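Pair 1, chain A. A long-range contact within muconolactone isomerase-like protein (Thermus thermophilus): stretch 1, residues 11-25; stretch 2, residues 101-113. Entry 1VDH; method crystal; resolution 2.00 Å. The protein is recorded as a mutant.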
# COMPACT_ATOMS: atom_id res chain seq x y z
N THR A 11 11.18 -22.49 -22.37
CA THR A 11 10.12 -22.96 -21.48
C THR A 11 9.15 -23.91 -22.16
O THR A 11 9.01 -23.93 -23.38
CB THR A 11 9.28 -21.79 -20.90
OG1 THR A 11 8.65 -21.07 -21.96
CG2 THR A 11 10.13 -20.85 -20.07
N LEU A 12 8.48 -24.71 -21.33
CA LEU A 12 7.46 -25.65 -21.75
C LEU A 12 6.29 -25.35 -20.82
O LEU A 12 6.46 -25.33 -19.60
CB LEU A 12 7.91 -27.10 -21.56
CG LEU A 12 9.03 -27.63 -22.46
CD1 LEU A 12 9.31 -29.09 -22.11
CD2 LEU A 12 8.62 -27.50 -23.92
N GLU A 13 5.12 -25.08 -21.39
CA GLU A 13 3.94 -24.78 -20.59
C GLU A 13 3.04 -25.99 -20.44
O GLU A 13 2.87 -26.77 -21.37
CB GLU A 13 3.13 -23.64 -21.23
CG GLU A 13 3.72 -22.25 -21.03
CD GLU A 13 5.06 -22.07 -21.72
OE1 GLU A 13 5.15 -22.35 -22.93
OE2 GLU A 13 6.02 -21.64 -21.05
N GLY A 14 2.47 -26.14 -19.24
CA GLY A 14 1.58 -27.25 -18.96
C GLY A 14 0.22 -26.72 -18.56
O GLY A 14 -0.31 -25.80 -19.19
N TRP A 15 -0.36 -27.31 -17.52
CA TRP A 15 -1.67 -26.89 -17.04
C TRP A 15 -1.68 -25.45 -16.53
O TRP A 15 -0.67 -24.95 -16.04
CB TRP A 15 -2.14 -27.80 -15.89
CG TRP A 15 -2.81 -29.08 -16.31
CD1 TRP A 15 -3.32 -29.38 -17.54
CD2 TRP A 15 -3.06 -30.22 -15.48
NE1 TRP A 15 -3.88 -30.64 -17.53
CE2 TRP A 15 -3.73 -31.17 -16.27
CE3 TRP A 15 -2.78 -30.53 -14.14
CZ2 TRP A 15 -4.13 -32.42 -15.77
CZ3 TRP A 15 -3.17 -31.76 -13.64
CH2 TRP A 15 -3.84 -32.70 -14.45
N HIS A 16 -2.83 -24.80 -16.68
CA HIS A 16 -3.02 -23.44 -16.20
C HIS A 16 -3.39 -23.60 -14.73
O HIS A 16 -4.01 -24.59 -14.35
CB HIS A 16 -4.14 -22.74 -16.97
CG HIS A 16 -3.78 -22.44 -18.39
ND1 HIS A 16 -4.07 -21.23 -18.99
CD2 HIS A 16 -3.13 -23.18 -19.32
CE1 HIS A 16 -3.62 -21.25 -20.24
NE2 HIS A 16 -3.05 -22.42 -20.46
N VAL A 17 -3.00 -22.63 -13.91
CA VAL A 17 -3.23 -22.70 -12.48
C VAL A 17 -3.91 -21.47 -11.90
O VAL A 17 -3.57 -20.33 -12.24
CB VAL A 17 -1.88 -22.86 -11.73
CG1 VAL A 17 -2.12 -23.19 -10.28
CG2 VAL A 17 -1.02 -23.92 -12.41
N LEU A 18 -4.86 -21.70 -11.00
CA LEU A 18 -5.54 -20.60 -10.33
C LEU A 18 -5.52 -20.80 -8.82
O LEU A 18 -5.95 -21.84 -8.31
CB LEU A 18 -6.99 -20.45 -10.80
CG LEU A 18 -7.79 -19.40 -10.01
CD1 LEU A 18 -7.23 -18.00 -10.27
CD2 LEU A 18 -9.27 -19.45 -10.40
N HIS A 19 -4.94 -19.83 -8.12
CA HIS A 19 -4.93 -19.85 -6.66
C HIS A 19 -6.04 -18.89 -6.29
O HIS A 19 -6.01 -17.72 -6.69
CB HIS A 19 -3.60 -19.33 -6.10
CG HIS A 19 -2.51 -20.34 -6.11
ND1 HIS A 19 -1.79 -20.64 -7.25
CD2 HIS A 19 -2.00 -21.12 -5.12
CE1 HIS A 19 -0.88 -21.56 -6.96
NE2 HIS A 19 -0.99 -21.87 -5.68
N ASP A 20 -7.03 -19.38 -5.56
CA ASP A 20 -8.16 -18.55 -5.16
C ASP A 20 -8.22 -18.54 -3.64
O ASP A 20 -8.70 -19.49 -3.03
CB ASP A 20 -9.45 -19.14 -5.77
CG ASP A 20 -10.68 -18.26 -5.55
OD1 ASP A 20 -10.67 -17.35 -4.69
OD2 ASP A 20 -11.68 -18.50 -6.24
N PHE A 21 -7.70 -17.46 -3.05
CA PHE A 21 -7.70 -17.29 -1.60
C PHE A 21 -8.90 -16.47 -1.16
O PHE A 21 -9.15 -15.38 -1.68
CB PHE A 21 -6.43 -16.55 -1.15
CG PHE A 21 -5.17 -17.35 -1.32
CD1 PHE A 21 -4.77 -18.25 -0.34
CD2 PHE A 21 -4.36 -17.17 -2.44
CE1 PHE A 21 -3.58 -18.95 -0.46
CE2 PHE A 21 -3.17 -17.87 -2.57
CZ PHE A 21 -2.77 -18.76 -1.59
N ARG A 22 -9.60 -16.96 -0.14
CA ARG A 22 -10.77 -16.26 0.38
C ARG A 22 -10.78 -16.25 1.90
O ARG A 22 -10.15 -17.09 2.55
CB ARG A 22 -12.06 -16.92 -0.13
CG ARG A 22 -12.06 -17.15 -1.63
CD ARG A 22 -13.33 -16.67 -2.29
NE ARG A 22 -13.30 -16.97 -3.72
CZ ARG A 22 -14.28 -16.71 -4.56
NH1 ARG A 22 -15.40 -16.14 -4.14
NH2 ARG A 22 -14.15 -17.05 -5.84
N LEU A 23 -11.46 -15.25 2.45
CA LEU A 23 -11.60 -15.10 3.89
C LEU A 23 -13.02 -15.48 4.26
O LEU A 23 -13.97 -15.14 3.55
CB LEU A 23 -11.33 -13.65 4.32
CG LEU A 23 -9.87 -13.20 4.36
CD1 LEU A 23 -9.83 -11.69 4.48
CD2 LEU A 23 -9.14 -13.87 5.54
N LEU A 24 -13.17 -16.19 5.38
CA LEU A 24 -14.49 -16.61 5.83
C LEU A 24 -15.09 -15.60 6.80
O LEU A 24 -14.42 -15.11 7.71
CB LEU A 24 -14.40 -17.98 6.50
CG LEU A 24 -15.68 -18.52 7.16
CD1 LEU A 24 -16.72 -18.85 6.09
CD2 LEU A 24 -15.35 -19.75 7.99
N ASP A 25 -16.34 -15.23 6.57
CA ASP A 25 -17.03 -14.32 7.47
C ASP A 25 -17.56 -15.25 8.57
O ASP A 25 -18.69 -15.74 8.48
CB ASP A 25 -18.17 -13.60 6.76
CG ASP A 25 -18.82 -12.51 7.62
OD1 ASP A 25 -18.70 -12.56 8.87
OD2 ASP A 25 -19.46 -11.61 7.05
N TYR A 101 -20.67 -16.02 2.15
CA TYR A 101 -19.98 -15.89 3.43
C TYR A 101 -18.46 -15.79 3.25
O TYR A 101 -17.70 -15.92 4.21
CB TYR A 101 -20.31 -17.10 4.32
CG TYR A 101 -21.80 -17.32 4.50
CD1 TYR A 101 -22.48 -16.72 5.56
CD2 TYR A 101 -22.52 -18.09 3.60
CE1 TYR A 101 -23.85 -16.90 5.72
CE2 TYR A 101 -23.90 -18.27 3.75
CZ TYR A 101 -24.55 -17.67 4.81
OH TYR A 101 -25.91 -17.84 4.97
N LEU A 102 -18.04 -15.55 2.01
CA LEU A 102 -16.62 -15.43 1.70
C LEU A 102 -16.26 -14.10 1.06
O LEU A 102 -17.07 -13.48 0.37
CB LEU A 102 -16.17 -16.55 0.75
CG LEU A 102 -16.31 -18.00 1.21
CD1 LEU A 102 -15.88 -18.92 0.08
CD2 LEU A 102 -15.49 -18.24 2.47
N GLY A 103 -15.02 -13.68 1.28
CA GLY A 103 -14.51 -12.46 0.70
C GLY A 103 -13.21 -12.84 0.02
O GLY A 103 -12.40 -13.57 0.61
N ARG A 104 -13.00 -12.40 -1.22
CA ARG A 104 -11.75 -12.73 -1.92
C ARG A 104 -10.64 -11.88 -1.34
O ARG A 104 -10.75 -10.65 -1.28
CB ARG A 104 -11.86 -12.45 -3.43
CG ARG A 104 -12.95 -13.23 -4.15
CD ARG A 104 -12.74 -13.20 -5.67
NE ARG A 104 -11.62 -14.06 -6.08
CZ ARG A 104 -11.41 -14.48 -7.32
NH1 ARG A 104 -12.23 -14.11 -8.31
NH2 ARG A 104 -10.41 -15.30 -7.59
N SER A 105 -9.56 -12.51 -0.89
CA SER A 105 -8.46 -11.77 -0.30
C SER A 105 -7.21 -11.70 -1.17
O SER A 105 -6.45 -10.73 -1.09
CB SER A 105 -8.11 -12.33 1.08
OG SER A 105 -7.67 -13.67 0.99
N TYR A 106 -6.99 -12.73 -1.98
CA TYR A 106 -5.83 -12.78 -2.88
C TYR A 106 -6.08 -13.85 -3.93
O TYR A 106 -6.97 -14.70 -3.78
CB TYR A 106 -4.55 -13.10 -2.08
CG TYR A 106 -3.26 -12.87 -2.84
CD1 TYR A 106 -2.87 -11.58 -3.20
CD2 TYR A 106 -2.44 -13.93 -3.21
CE1 TYR A 106 -1.68 -11.35 -3.91
CE2 TYR A 106 -1.25 -13.72 -3.92
CZ TYR A 106 -0.88 -12.43 -4.26
OH TYR A 106 0.29 -12.21 -4.95
N SER A 107 -5.31 -13.81 -5.01
CA SER A 107 -5.43 -14.78 -6.09
C SER A 107 -4.20 -14.72 -6.96
O SER A 107 -3.41 -13.77 -6.87
CB SER A 107 -6.68 -14.51 -6.94
OG SER A 107 -6.49 -13.39 -7.79
N PHE A 108 -4.02 -15.73 -7.80
CA PHE A 108 -2.88 -15.78 -8.70
C PHE A 108 -3.20 -16.67 -9.89
O PHE A 108 -3.70 -17.78 -9.72
CB PHE A 108 -1.63 -16.31 -7.98
CG PHE A 108 -0.33 -15.90 -8.62
CD1 PHE A 108 0.11 -14.58 -8.55
CD2 PHE A 108 0.45 -16.83 -9.30
CE1 PHE A 108 1.32 -14.20 -9.14
CE2 PHE A 108 1.65 -16.46 -9.89
CZ PHE A 108 2.09 -15.14 -9.82
N TYR A 109 -2.98 -16.14 -11.08
CA TYR A 109 -3.22 -16.89 -12.30
C TYR A 109 -1.85 -17.14 -12.94
O TYR A 109 -1.10 -16.20 -13.20
CB TYR A 109 -4.13 -16.13 -13.27
CG TYR A 109 -4.20 -16.76 -14.64
CD1 TYR A 109 -4.04 -15.98 -15.79
CD2 TYR A 109 -4.40 -18.14 -14.80
CE1 TYR A 109 -4.07 -16.55 -17.06
CE2 TYR A 109 -4.43 -18.72 -16.07
CZ TYR A 109 -4.26 -17.92 -17.19
OH TYR A 109 -4.28 -18.48 -18.45
N SER A 110 -1.55 -18.41 -13.19
CA SER A 110 -0.27 -18.78 -13.77
C SER A 110 -0.38 -20.06 -14.59
O SER A 110 -1.43 -20.69 -14.64
CB SER A 110 0.76 -18.97 -12.65
OG SER A 110 0.35 -19.99 -11.76
N VAL A 111 0.72 -20.43 -15.25
CA VAL A 111 0.78 -21.63 -16.08
C VAL A 111 2.00 -22.47 -15.70
O VAL A 111 3.11 -21.95 -15.67
CB VAL A 111 0.86 -21.27 -17.59
CG1 VAL A 111 0.95 -22.54 -18.43
CG2 VAL A 111 -0.35 -20.45 -18.02
N VAL A 112 1.78 -23.75 -15.40
CA VAL A 112 2.88 -24.65 -15.03
C VAL A 112 3.99 -24.49 -16.06
O VAL A 112 3.76 -24.60 -17.27
CB VAL A 112 2.41 -26.13 -14.95
CG1 VAL A 112 3.61 -27.06 -14.74
CG2 VAL A 112 1.44 -26.29 -13.78
N GLU A 113 5.19 -24.18 -15.57
CA GLU A 113 6.33 -23.93 -16.43
C GLU A 113 7.57 -24.74 -16.10
O GLU A 113 7.95 -24.87 -14.94
CB GLU A 113 6.67 -22.44 -16.35
CG GLU A 113 7.80 -21.98 -17.26
CD GLU A 113 8.35 -20.63 -16.84
OE1 GLU A 113 7.74 -19.59 -17.19
OE2 GLU A 113 9.38 -20.61 -16.14
O HOH W 1 -1.69 -19.66 -9.80
O HOH W 2 -9.53 -14.90 -4.60
O HOH W 3 -16.78 -14.40 -2.17

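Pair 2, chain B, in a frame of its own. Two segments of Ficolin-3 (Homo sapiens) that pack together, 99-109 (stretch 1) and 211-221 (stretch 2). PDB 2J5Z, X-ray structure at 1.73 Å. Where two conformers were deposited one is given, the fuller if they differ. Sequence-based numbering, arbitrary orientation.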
# COMPACT_ATOMS: atom_id res chain seq x y z
N TRP B 99 -24.32 -5.81 11.43
CA TRP B 99 -23.19 -6.06 10.55
C TRP B 99 -23.18 -7.52 10.11
O TRP B 99 -23.03 -8.41 10.94
CB TRP B 99 -21.87 -5.78 11.26
CG TRP B 99 -21.71 -4.40 11.82
CD1 TRP B 99 -22.30 -3.90 12.95
CD2 TRP B 99 -20.85 -3.36 11.33
NE1 TRP B 99 -21.88 -2.60 13.17
CE2 TRP B 99 -20.98 -2.26 12.20
CE3 TRP B 99 -19.97 -3.27 10.24
CZ2 TRP B 99 -20.28 -1.07 12.00
CZ3 TRP B 99 -19.27 -2.08 10.05
CH2 TRP B 99 -19.43 -1.00 10.93
N GLU B 100 -23.34 -7.75 8.82
CA GLU B 100 -23.27 -9.10 8.28
C GLU B 100 -21.80 -9.49 8.12
O GLU B 100 -20.96 -8.63 7.85
CB GLU B 100 -23.98 -9.16 6.92
CG GLU B 100 -23.46 -8.14 5.95
CD GLU B 100 -24.19 -8.10 4.61
OE1 GLU B 100 -24.75 -9.14 4.19
OE2 GLU B 100 -24.18 -7.01 3.98
N LEU B 101 -21.51 -10.77 8.32
CA LEU B 101 -20.15 -11.28 8.16
C LEU B 101 -20.00 -12.04 6.85
O LEU B 101 -20.77 -12.97 6.58
CB LEU B 101 -19.79 -12.21 9.32
CG LEU B 101 -18.41 -12.91 9.21
CD1 LEU B 101 -17.23 -11.91 9.35
CD2 LEU B 101 -18.27 -14.02 10.24
N ARG B 102 -19.01 -11.65 6.06
CA ARG B 102 -18.56 -12.45 4.93
C ARG B 102 -17.14 -12.94 5.16
O ARG B 102 -16.25 -12.16 5.54
CB ARG B 102 -18.63 -11.61 3.65
CG ARG B 102 -18.00 -12.27 2.44
CD ARG B 102 -18.26 -11.42 1.21
NE ARG B 102 -17.46 -11.85 0.07
CZ ARG B 102 -17.95 -12.52 -0.97
NH1 ARG B 102 -19.24 -12.82 -1.04
NH2 ARG B 102 -17.14 -12.87 -1.97
N VAL B 103 -16.94 -14.24 4.96
CA VAL B 103 -15.62 -14.86 5.03
C VAL B 103 -15.21 -15.28 3.61
O VAL B 103 -15.98 -15.95 2.92
CB VAL B 103 -15.62 -16.08 5.97
CG1 VAL B 103 -14.32 -16.85 5.89
CG2 VAL B 103 -15.90 -15.64 7.43
N GLU B 104 -14.01 -14.88 3.18
CA GLU B 104 -13.47 -15.30 1.88
C GLU B 104 -12.24 -16.19 2.03
O GLU B 104 -11.33 -15.89 2.80
CB GLU B 104 -13.08 -14.09 1.05
CG GLU B 104 -14.21 -13.16 0.70
CD GLU B 104 -13.76 -12.08 -0.26
OE1 GLU B 104 -12.52 -11.97 -0.45
OE2 GLU B 104 -14.61 -11.36 -0.81
N LEU B 105 -12.20 -17.27 1.26
CA LEU B 105 -11.13 -18.24 1.36
C LEU B 105 -10.57 -18.52 -0.03
O LEU B 105 -11.32 -18.57 -0.99
CB LEU B 105 -11.66 -19.54 1.97
CG LEU B 105 -12.39 -19.42 3.32
CD1 LEU B 105 -13.10 -20.73 3.66
CD2 LEU B 105 -11.42 -19.04 4.43
N GLU B 106 -9.26 -18.68 -0.13
CA GLU B 106 -8.66 -19.03 -1.42
C GLU B 106 -7.62 -20.11 -1.23
O GLU B 106 -6.71 -19.96 -0.42
CB GLU B 106 -8.04 -17.80 -2.08
CG GLU B 106 -7.54 -18.08 -3.49
CD GLU B 106 -6.92 -16.86 -4.14
OE1 GLU B 106 -7.57 -15.79 -4.16
OE2 GLU B 106 -5.78 -16.98 -4.64
N ASP B 107 -7.77 -21.22 -1.96
CA ASP B 107 -6.81 -22.31 -1.86
C ASP B 107 -5.63 -22.06 -2.79
O ASP B 107 -5.57 -21.04 -3.48
CB ASP B 107 -7.47 -23.68 -2.10
CG ASP B 107 -8.00 -23.85 -3.53
OD1 ASP B 107 -7.57 -23.12 -4.45
OD2 ASP B 107 -8.87 -24.73 -3.73
N PHE B 108 -4.71 -23.02 -2.83
CA PHE B 108 -3.47 -22.88 -3.59
C PHE B 108 -3.67 -23.02 -5.09
O PHE B 108 -2.73 -22.82 -5.87
CB PHE B 108 -2.43 -23.88 -3.08
CG PHE B 108 -2.10 -23.70 -1.62
CD1 PHE B 108 -1.27 -22.67 -1.20
CD2 PHE B 108 -2.62 -24.56 -0.67
CE1 PHE B 108 -0.97 -22.50 0.13
CE2 PHE B 108 -2.32 -24.39 0.67
CZ PHE B 108 -1.49 -23.36 1.07
N ASN B 109 -4.89 -23.34 -5.50
CA ASN B 109 -5.22 -23.38 -6.92
C ASN B 109 -5.78 -22.05 -7.38
O ASN B 109 -5.92 -21.81 -8.58
CB ASN B 109 -6.23 -24.50 -7.21
CG ASN B 109 -5.58 -25.87 -7.28
OD1 ASN B 109 -4.54 -26.12 -6.67
ND2 ASN B 109 -6.21 -26.77 -8.01
N HIS B 211 -5.76 -28.99 6.25
CA HIS B 211 -5.67 -28.67 4.83
C HIS B 211 -6.03 -27.20 4.57
O HIS B 211 -7.18 -26.86 4.27
CB HIS B 211 -6.52 -29.63 4.01
CG HIS B 211 -6.29 -31.07 4.35
ND1 HIS B 211 -5.10 -31.71 4.10
CD2 HIS B 211 -7.10 -31.99 4.93
CE1 HIS B 211 -5.18 -32.97 4.51
NE2 HIS B 211 -6.39 -33.16 5.02
N PRO B 212 -5.01 -26.32 4.65
CA PRO B 212 -5.17 -24.87 4.78
C PRO B 212 -5.38 -24.06 3.50
O PRO B 212 -5.30 -24.59 2.38
CB PRO B 212 -3.85 -24.46 5.42
CG PRO B 212 -2.86 -25.39 4.78
CD PRO B 212 -3.59 -26.71 4.62
N TYR B 213 -5.62 -22.77 3.68
CA TYR B 213 -5.86 -21.84 2.59
C TYR B 213 -4.68 -20.88 2.42
O TYR B 213 -3.95 -20.61 3.37
CB TYR B 213 -7.14 -21.04 2.88
CG TYR B 213 -8.37 -21.92 2.90
CD1 TYR B 213 -9.10 -22.14 1.74
CD2 TYR B 213 -8.77 -22.56 4.07
CE1 TYR B 213 -10.23 -22.96 1.75
CE2 TYR B 213 -9.89 -23.39 4.08
CZ TYR B 213 -10.61 -23.58 2.92
OH TYR B 213 -11.72 -24.40 2.93
N ARG B 214 -4.53 -20.38 1.20
CA ARG B 214 -3.47 -19.45 0.82
C ARG B 214 -3.80 -18.01 1.21
O ARG B 214 -2.93 -17.25 1.64
CB ARG B 214 -3.23 -19.55 -0.70
CG ARG B 214 -2.33 -18.48 -1.30
CD ARG B 214 -2.08 -18.73 -2.78
NE ARG B 214 -1.11 -19.80 -3.01
CZ ARG B 214 -0.91 -20.40 -4.18
NH1 ARG B 214 -1.62 -20.03 -5.24
NH2 ARG B 214 -0.01 -21.36 -4.29
N ARG B 215 -5.07 -17.65 1.05
CA ARG B 215 -5.55 -16.29 1.34
C ARG B 215 -6.90 -16.34 2.03
O ARG B 215 -7.78 -17.10 1.63
CB ARG B 215 -5.69 -15.48 0.05
CG ARG B 215 -4.41 -15.36 -0.78
CD ARG B 215 -4.68 -14.66 -2.11
NE ARG B 215 -5.21 -13.32 -1.89
CZ ARG B 215 -4.47 -12.21 -1.91
NH1 ARG B 215 -3.17 -12.27 -2.14
NH2 ARG B 215 -5.05 -11.03 -1.71
N VAL B 216 -7.07 -15.52 3.06
CA VAL B 216 -8.35 -15.45 3.77
C VAL B 216 -8.67 -13.99 4.03
O VAL B 216 -7.77 -13.19 4.24
CB VAL B 216 -8.24 -16.17 5.14
CG1 VAL B 216 -9.53 -16.01 5.94
CG2 VAL B 216 -7.89 -17.65 4.95
N ARG B 217 -9.95 -13.63 4.01
CA ARG B 217 -10.36 -12.31 4.53
C ARG B 217 -11.62 -12.49 5.34
O ARG B 217 -12.43 -13.36 5.02
CB ARG B 217 -10.65 -11.30 3.41
CG ARG B 217 -9.47 -11.01 2.48
CD ARG B 217 -9.74 -9.74 1.68
NE ARG B 217 -10.90 -9.82 0.80
CZ ARG B 217 -11.38 -8.77 0.14
NH1 ARG B 217 -10.78 -7.60 0.26
NH2 ARG B 217 -12.43 -8.89 -0.66
N MET B 218 -11.78 -11.68 6.39
CA MET B 218 -13.06 -11.62 7.12
C MET B 218 -13.55 -10.18 7.09
O MET B 218 -12.79 -9.25 7.37
CB MET B 218 -12.89 -12.09 8.57
CG MET B 218 -12.19 -13.45 8.73
SD MET B 218 -11.94 -13.94 10.46
CE MET B 218 -13.60 -14.39 10.97
N MET B 219 -14.83 -9.99 6.78
CA MET B 219 -15.29 -8.64 6.50
C MET B 219 -16.74 -8.42 6.95
O MET B 219 -17.52 -9.37 6.99
CB MET B 219 -15.12 -8.33 5.01
CG MET B 219 -15.65 -9.41 4.08
SD MET B 219 -14.74 -9.58 2.49
CE MET B 219 -15.14 -8.03 1.76
N LEU B 220 -17.07 -7.18 7.27
CA LEU B 220 -18.39 -6.80 7.78
C LEU B 220 -19.06 -5.72 6.96
O LEU B 220 -18.42 -4.78 6.47
CB LEU B 220 -18.25 -6.24 9.21
CG LEU B 220 -17.58 -7.11 10.25
CD1 LEU B 220 -17.44 -6.32 11.55
CD2 LEU B 220 -18.37 -8.40 10.46
N ARG B 221 -20.39 -5.81 6.85
CA ARG B 221 -21.13 -4.74 6.20
C ARG B 221 -22.51 -4.56 6.84
O ARG B 221 -23.26 -5.53 7.02
CB ARG B 221 -21.26 -5.01 4.70
CG ARG B 221 -22.07 -3.95 3.96
CD ARG B 221 -22.03 -4.16 2.45
NE ARG B 221 -22.81 -5.32 2.00
CZ ARG B 221 -22.93 -5.69 0.73
NH1 ARG B 221 -22.32 -4.99 -0.22
NH2 ARG B 221 -23.66 -6.75 0.40
OXT ARG B 221 -22.91 -3.45 7.16
O HOH W 4 -24.52 -9.30 1.40

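Both pairs are two antiparallel strands joined edge to edge by backbone hydrogen bonds. The N, CA and C atoms of 14 central residues superpose with an RMSD of 0.6 Å. V17(A) matches R102(B), H19(A) matches E104(B), and F21(A) matches E106(B). Across from them, S110(A) matches M219(B), F108(A) matches R217(B), and Y106(A) matches R215(B).

The hydrogen-bonded rungs coincide. In pair 1, H19(A) N donates to F108(A) O at 2.9 Å, and F108(A) N returns a bond to H19(A) O at 3.0 Å. In pair 2, E104(B) N donates to R217(B) O at 2.9 Å, and R217(B) N donates to E104(B) O at 2.9 Å. The next rung has the same form in both. There one carbonyl receives two amides. F21(A) O accepts from S105(A) N at 3.0 Å and, weakly, from Y106(A) N at 3.4 Å. E106(B) O accepts from R214(B) N at 2.7 Å and from R215(B) N at 3.2 Å. In pair 1 this is where the register shifts by one residue, a beta bulge.

The side chains on this common frame differ. On the face of H19(A) and F108(A), pair 1 has a water among its side chains. Water 1 is 2.7 Å from H19(A) ND1 and 2.8 Å from S110(A) OG, and it donates to F108(A) O at 2.8 Å. It thus ties two side chains to the backbone. Farther along this face, F21(A) CD2 packs 3.8 Å from Y106(A) CD2. Pair 2 has E104(B) and R217(B) in the places of H19(A) and F108(A). R217(B) NE donates to E104(B) OE1 at 3.0 Å in a salt bridge. Within its own strand, R102(B) NE also bonds E104(B) OE2 at 3.0 Å, so one carboxylate serves two arginines. H19(A) and E104(B) have side-chain centres only 0.2 Å apart, yet one is an imidazole and the other an acid.

On the opposite face the two pairs differ more sharply. Pair 1 sets polar and charged groups among apolar ones here. H16(A) ND1 and Y109(A) OH share a hydrogen bond of 2.8 Å, and V111(A) CG2 sits 3.9 Å from the centroid of the H16(A) ring, over its face. Farther along, R22(A) NE bonds D20(A) OD1 at 2.8 Å. The R22(A) guanidinium lies flat on that of R104(A), with planes at 13°. D20(A) supplies negative charge to both: its OD1 forms a longer salt bridge with R104(A) NH2 at 3.6 Å. Water 2 accepts from R104(A) NE at 2.7 Å and lies 2.7 Å from D20(A) OD1.

Pair 2 fills this face with apolar groups. L101(B), in the place of H16(A), sets CD1 3.9 Å from L220(B) CD2. L105(B), in the place of D20(A), packs CD2 3.8 Å from V216(B) CG2. Its CB also lies 4.0 Å from the centroid of the Y213(B) ring, over the face. Y213(B) matches R104(A), so a flat group covers the D20(A) or L105(B) position in both pairs, a guanidinium in one and a phenol ring in the other.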